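Local coordinates for putative lipoate-protein ligase A subunit 2 (Thermoplasma acidophilum DSM 1728, PDB 3R07), which is a small alpha-beta protein, probably the second subunit of a lipoate-protein ligase A, related to the C-terminal part of the bacterial ligases, at residues B[64-67]-B[68-72]. Residues are numbered along the deposited sequence; the frame is centred on the assembly and turned at random.
Sequences DIIR and DFYNQ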
loop_
_atom_site.group_PDB
_atom_site.type_symbol
_atom_site.label_atom_id
_atom_site.label_comp_id
_atom_site.label_asym_id
_atom_site.label_seq_id
_atom_site.Cartn_x
_atom_site.Cartn_y
_atom_site.Cartn_z
ATOM N N ASP B 64 -5.394 14.536 -24.875
ATOM C CA ASP B 64 -4.115 14.536 -25.587
ATOM C C ASP B 64 -2.976 14.206 -24.631
ATOM O O ASP B 64 -2.121 13.385 -24.945
ATOM C CB ASP B 64 -3.840 15.899 -26.255
ATOM C CG ASP B 64 -4.839 16.240 -27.369
ATOM O OD1 ASP B 64 -5.868 15.524 -27.512
ATOM O OD2 ASP B 64 -4.586 17.242 -28.094
ATOM N N ILE B 65 -2.995 14.855 -23.468
ATOM C CA ILE B 65 -1.964 14.736 -22.438
ATOM C C ILE B 65 -2.026 13.359 -21.746
ATOM O O ILE B 65 -0.989 12.751 -21.494
ATOM C CB ILE B 65 -2.078 15.908 -21.401
ATOM C CG1 ILE B 65 -2.004 17.282 -22.094
ATOM C CG2 ILE B 65 -1.054 15.777 -20.264
ATOM C CD1 ILE B 65 -0.594 17.806 -22.392
ATOM N N ILE B 66 -3.235 12.869 -21.471
ATOM C CA ILE B 66 -3.407 11.577 -20.806
ATOM C C ILE B 66 -2.871 10.431 -21.685
ATOM O O ILE B 66 -1.986 9.653 -21.255
ATOM C CB ILE B 66 -4.880 11.328 -20.373
ATOM C CG1 ILE B 66 -5.150 11.817 -18.948
ATOM C CG2 ILE B 66 -5.192 9.847 -20.331
ATOM C CD1 ILE B 66 -4.298 12.957 -18.482
ATOM N N ARG B 67 -3.397 10.357 -22.916
ATOM C CA ARG B 67 -3.043 9.323 -23.887
ATOM C C ARG B 67 -1.561 9.379 -24.210
ATOM O O ARG B 67 -0.927 8.335 -24.334
ATOM C CB ARG B 67 -3.890 9.436 -25.162
ATOM C CG ARG B 67 -5.402 9.305 -24.933
ATOM C CD ARG B 67 -6.177 9.057 -26.252
ATOM N NE ARG B 67 -7.597 9.457 -26.192
ATOM C CZ ARG B 67 -8.559 8.822 -25.506
ATOM N NH1 ARG B 67 -8.286 7.739 -24.777
ATOM N NH2 ARG B 67 -9.809 9.282 -25.535
ATOM N N ASP B 68 -1.010 10.587 -24.326
ATOM C CA ASP B 68 0.435 10.769 -24.549
ATOM C C ASP B 68 1.225 10.086 -23.433
ATOM O O ASP B 68 1.980 9.142 -23.702
ATOM C CB ASP B 68 0.797 12.268 -24.671
ATOM C CG ASP B 68 2.277 12.580 -24.335
ATOM O OD1 ASP B 68 2.957 11.765 -23.675
ATOM O OD2 ASP B 68 2.766 13.673 -24.707
ATOM N N PHE B 69 1.033 10.597 -22.209
ATOM C CA PHE B 69 1.575 10.097 -20.936
ATOM C C PHE B 69 1.659 8.577 -20.852
ATOM O O PHE B 69 2.741 8.024 -20.623
ATOM C CB PHE B 69 0.679 10.647 -19.818
ATOM C CG PHE B 69 1.009 10.167 -18.429
ATOM C CD1 PHE B 69 2.174 10.570 -17.794
ATOM C CD2 PHE B 69 0.108 9.369 -17.738
ATOM C CE1 PHE B 69 2.456 10.162 -16.516
ATOM C CE2 PHE B 69 0.383 8.950 -16.457
ATOM C CZ PHE B 69 1.564 9.352 -15.842
ATOM N N TYR B 70 0.512 7.920 -21.032
ATOM C CA TYR B 70 0.448 6.470 -21.148
ATOM C C TYR B 70 1.331 5.857 -22.283
ATOM O O TYR B 70 1.987 4.829 -22.071
ATOM C CB TYR B 70 -1.003 6.026 -21.288
ATOM C CG TYR B 70 -1.756 5.895 -19.981
ATOM C CD1 TYR B 70 -1.933 4.648 -19.381
ATOM C CD2 TYR B 70 -2.316 7.007 -19.352
ATOM C CE1 TYR B 70 -2.637 4.509 -18.182
ATOM C CE2 TYR B 70 -3.026 6.880 -18.141
ATOM C CZ TYR B 70 -3.181 5.627 -17.567
ATOM O OH TYR B 70 -3.877 5.474 -16.383
ATOM N N ASN B 71 1.363 6.478 -23.465
ATOM C CA ASN B 71 2.239 6.013 -24.561
ATOM C C ASN B 71 3.750 6.123 -24.276
ATOM O O ASN B 71 4.568 5.669 -25.089
ATOM C CB ASN B 71 1.908 6.718 -25.888
ATOM C CG ASN B 71 0.464 6.538 -26.300
ATOM O OD1 ASN B 71 -0.164 5.515 -26.018
ATOM N ND2 ASN B 71 -0.081 7.547 -26.962
ATOM N N GLN B 72 4.125 6.733 -23.149
ATOM C CA GLN B 72 5.520 6.659 -22.691
ATOM C C GLN B 72 5.730 5.415 -21.840
ATOM O O GLN B 72 6.810 5.212 -21.299
ATOM C CB GLN B 72 5.951 7.913 -21.928
ATOM C CG GLN B 72 6.222 9.114 -22.820
ATOM C CD GLN B 72 5.911 10.429 -22.122
ATOM O OE1 GLN B 72 6.775 11.031 -21.476
ATOM N NE2 GLN B 72 4.667 10.883 -22.252
#
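Ile66 O accepts a hydrogen bond from Tyr70 N at 3.0 Å, almost straight (175° at the hydrogen), one of four successive i to i+4 backbone bonds that link residues 64-67 to 68-72, from Asp68 N to Asp64 O through Asn71 N to Arg67 O. The helical turn also places Ile66 O at the edge of the Tyr70 ring, in its plane. Alongside runs the Ile66 side chain, pointing the same way as Tyr70, and Ile66 CG2 makes a loose apolar contact of 4.2 Å with CD2 of Tyr70. The i to i+4 repeat illustrates how an amphipathic helix sorts its residues: Ile66 and Phe69 are buried, whereas Asp64 and Arg67 are exposed. In this small alpha-beta fold, where helices accompany a three-stranded antiparallel sheet, helix 62-70 turns Ile66 and Tyr70 to helix 83-88, meeting Phe84 together, while Ile65 and Phe69 face helix 46-54. Phe69 reaches Leu50 and Arg49 there with CG anti to its own amide nitrogen (chi1 176°), and its buried ring carries an edge toward Ile66 O. The Asn71 amide folds back beside the carbonyl of Arg67, its ND2 close to Arg67 O but poorly angled for a hydrogen bond.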